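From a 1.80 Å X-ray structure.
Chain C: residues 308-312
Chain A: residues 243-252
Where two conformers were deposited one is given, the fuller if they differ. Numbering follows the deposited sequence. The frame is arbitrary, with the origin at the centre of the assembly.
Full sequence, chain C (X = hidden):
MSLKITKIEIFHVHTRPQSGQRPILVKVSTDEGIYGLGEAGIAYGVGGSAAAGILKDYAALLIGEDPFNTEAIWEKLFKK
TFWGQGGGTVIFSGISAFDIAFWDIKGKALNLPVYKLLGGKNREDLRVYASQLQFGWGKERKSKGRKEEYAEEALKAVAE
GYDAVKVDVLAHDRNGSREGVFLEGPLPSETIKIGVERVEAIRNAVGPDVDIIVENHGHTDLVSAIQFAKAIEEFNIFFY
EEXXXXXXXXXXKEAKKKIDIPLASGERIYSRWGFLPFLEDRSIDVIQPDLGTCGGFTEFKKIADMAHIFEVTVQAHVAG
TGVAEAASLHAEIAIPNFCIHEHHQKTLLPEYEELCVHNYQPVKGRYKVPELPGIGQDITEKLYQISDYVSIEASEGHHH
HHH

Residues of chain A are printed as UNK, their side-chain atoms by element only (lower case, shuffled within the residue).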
# COMPACT_ATOMS: atom_id res chain seq x y z
N HIS C 308 16.76 14.59 -9.13
CA HIS C 308 17.72 14.90 -8.06
C HIS C 308 17.19 14.60 -6.65
O HIS C 308 17.97 14.13 -5.80
CB HIS C 308 18.17 16.36 -8.18
CG HIS C 308 19.39 16.69 -7.37
ND1 HIS C 308 20.48 15.85 -7.29
CD2 HIS C 308 19.70 17.79 -6.64
CE1 HIS C 308 21.41 16.42 -6.53
NE2 HIS C 308 20.96 17.59 -6.13
N ILE C 309 15.89 14.84 -6.42
CA ILE C 309 15.22 14.58 -5.13
C ILE C 309 15.30 13.11 -4.76
O ILE C 309 15.25 12.74 -3.58
CB ILE C 309 13.70 14.96 -5.19
CG1 ILE C 309 13.53 16.40 -5.68
CG2 ILE C 309 13.04 14.81 -3.83
CD1 ILE C 309 14.55 17.31 -5.13
N PHE C 310 15.39 12.27 -5.78
CA PHE C 310 15.33 10.83 -5.61
C PHE C 310 16.73 10.19 -5.69
O PHE C 310 16.84 8.95 -5.74
CB PHE C 310 14.40 10.22 -6.67
CG PHE C 310 12.96 10.65 -6.50
CD1 PHE C 310 12.10 9.94 -5.68
CD2 PHE C 310 12.48 11.78 -7.16
CE1 PHE C 310 10.77 10.35 -5.51
CE2 PHE C 310 11.15 12.20 -7.00
CZ PHE C 310 10.31 11.48 -6.17
N GLU C 311 17.77 11.02 -5.66
CA GLU C 311 19.18 10.58 -5.78
C GLU C 311 19.37 9.74 -7.05
O GLU C 311 19.90 8.61 -7.04
CB GLU C 311 19.68 9.86 -4.50
CG GLU C 311 19.80 10.84 -3.31
CD GLU C 311 20.25 10.20 -1.99
OE1 GLU C 311 20.21 8.95 -1.87
OE2 GLU C 311 20.65 10.97 -1.08
N VAL C 312 18.91 10.32 -8.15
CA VAL C 312 19.03 9.73 -9.47
C VAL C 312 19.90 10.70 -10.26
O VAL C 312 19.81 11.92 -10.08
CB VAL C 312 17.63 9.61 -10.13
CG1 VAL C 312 17.72 9.21 -11.60
CG2 VAL C 312 16.75 8.59 -9.37
N UNK A 243 24.58 7.32 4.95
CA UNK A 243 24.98 6.85 3.63
C UNK A 243 24.41 7.71 2.51
O UNK A 243 24.75 7.52 1.34
c UNK A 243 22.65 3.81 3.05
c UNK A 243 23.09 5.21 3.44
c UNK A 243 24.61 5.39 3.43
c UNK A 243 25.26 4.54 4.52
N UNK A 244 23.53 8.64 2.85
CA UNK A 244 22.97 9.53 1.84
C UNK A 244 22.45 10.84 2.44
O UNK A 244 22.80 11.18 3.57
n UNK A 244 19.52 8.28 1.05
o UNK A 244 20.58 8.58 3.00
c UNK A 244 21.90 8.80 1.00
c UNK A 244 20.60 8.54 1.78
N UNK A 245 21.65 11.58 1.68
CA UNK A 245 21.00 12.78 2.21
C UNK A 245 19.68 12.37 2.89
O UNK A 245 18.87 11.68 2.29
c UNK A 245 19.97 14.99 1.50
o UNK A 245 22.05 14.23 0.55
c UNK A 245 20.77 13.79 1.05
N UNK A 246 19.48 12.78 4.16
CA UNK A 246 18.27 12.35 4.89
C UNK A 246 16.95 13.11 4.60
O UNK A 246 15.92 12.77 5.19
c UNK A 246 19.66 13.65 6.35
c UNK A 246 18.68 12.52 6.36
c UNK A 246 20.39 13.57 5.01
N UNK A 247 16.98 14.07 3.68
CA UNK A 247 15.79 14.91 3.36
C UNK A 247 14.62 14.24 2.61
O UNK A 247 13.49 14.73 2.70
c UNK A 247 16.23 16.17 2.60
c UNK A 247 15.95 17.58 4.65
c UNK A 247 16.68 18.63 2.50
c UNK A 247 16.74 17.36 3.37
N UNK A 248 14.88 13.16 1.87
CA UNK A 248 13.83 12.29 1.31
C UNK A 248 13.95 10.93 2.01
O UNK A 248 14.69 10.05 1.54
o UNK A 248 12.06 10.69 -0.29
c UNK A 248 14.00 12.18 -0.23
c UNK A 248 12.93 11.29 -0.93
n UNK A 248 13.01 11.22 -2.25
N UNK A 249 13.27 10.76 3.15
CA UNK A 249 13.49 9.59 4.01
C UNK A 249 13.32 8.24 3.34
O UNK A 249 14.07 7.31 3.66
c UNK A 249 12.45 9.78 5.12
c UNK A 249 12.31 11.69 3.77
c UNK A 249 12.33 11.27 5.22
N UNK A 250 12.36 8.13 2.41
CA UNK A 250 12.05 6.87 1.73
C UNK A 250 13.26 6.27 1.01
O UNK A 250 13.34 5.06 0.84
n UNK A 250 10.56 7.08 -4.18
n UNK A 250 10.19 4.94 -3.44
c UNK A 250 10.88 7.04 0.75
n UNK A 250 9.74 6.74 -2.06
c UNK A 250 9.29 5.94 -0.92
c UNK A 250 10.17 6.25 -3.22
c UNK A 250 10.39 5.72 0.12
N UNK A 251 14.21 7.11 0.61
CA UNK A 251 15.42 6.63 -0.04
C UNK A 251 16.23 5.66 0.82
O UNK A 251 16.85 4.74 0.28
c UNK A 251 15.19 7.93 -2.77
c UNK A 251 16.60 9.84 -1.94
c UNK A 251 16.30 7.78 -0.52
c UNK A 251 15.65 8.71 -1.55
N UNK A 252 16.24 5.87 2.14
CA UNK A 252 16.97 4.97 3.02
C UNK A 252 16.32 3.59 3.05
O UNK A 252 17.02 2.57 3.08
c UNK A 252 18.24 4.92 5.28
c UNK A 252 17.12 5.55 4.43
c UNK A 252 18.25 5.57 6.67
c UNK A 252 19.60 5.13 4.61
O HOH W 1 22.81 12.42 -1.58

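Position 243 of chain A carries four side-chain carbons, forked at the first, with one arm two carbons long. Branching at the beta carbon with unequal arms defines isoleucine, I243(A), which makes no contact with the chain C stretch.

Position 244 has two carbons, the second bearing one oxygen and one nitrogen, a short carboxamide; the CA-to-CB bond points toward chain C. Its nitrogen lies 3.1 Å from OE1 of E311(C). The residue is asparagine, N244(A), and its amide group donates a hydrogen bond to that carboxylate oxygen.

At position 245 a single carbon carries one oxygen and one carbon. CB lies 3.5 Å from OE2 of E311(C), and the backbone N lies 3.0 Å from the same OE2. The side-chain pattern is that of threonine, T245(A). Its backbone N donates a hydrogen bond to OE2, with a nearly straight angle of 164°. A water joins the same two residues, 2.9 Å from OG1 of T245(A) and 2.6 Å from OE2 of E311(C), to which it donates.

Position 246 shows three carbons closing a ring onto the backbone nitrogen, hence proline, P246(A); its CA-to-CB bond points away from chain C. Position 247 has four carbons forked at the second, which marks leucine, L247(A). It too stays clear of the other stretch.

Two carbons, the second with one oxygen and one nitrogen, recur at position 248. The nitrogen sits 3.0 Å from the backbone O of I309(C), and the residue is asparagine, N248(A). Its CA-to-CB bond points toward chain C and chi1 is t (-180°); ND2 donates to that carbonyl at 176°, almost perfectly linear. The same ND2 lies 3.8 Å from CD1 of F310(C), in an oblique position relative to the ring.

Position 249 again closes three carbons onto the backbone nitrogen: proline, P249(A), out of reach of chain C. At position 250 three carbons lead to a nitrogen and then to a carbon with two further nitrogens, a guanidinium. The CA-to-CB bond runs sideways, but the end of the chain comes nearer, placing one terminal nitrogen 3.5 Å from CE1 of F310(C). The residue is arginine, R250(A), and the nitrogen is NH2. The approach is edge to edge, each group lying near the other's plane.

Position 251 has four carbons forked at the second, and its CA-to-CB bond points toward chain C. One terminal carbon lies 3.6 Å from CG of E311(C), and the other lies 3.5 Å from O of F310(C). It is leucine, L251(A), and these carbons are CD1 and CD2 respectively. Position 252, with the same fork, is also leucine, L252(A), but its CA-to-CB bond points away.

The contact works by pairing directional polar bonds with close packing. E311(C) extends its carboxylate to the amide of N244(A) and the backbone of T245(A), one oxygen for each, while its aliphatic stem rests against L251(A). N248(A) adds a bond to the main chain of I309(C), and R250(A) reaches the rim of the F310(C) ring. Together the two stretches bury 332 Å², with E311(C) contributing the largest share.

Chain A (243-252) INTPLNPRLL
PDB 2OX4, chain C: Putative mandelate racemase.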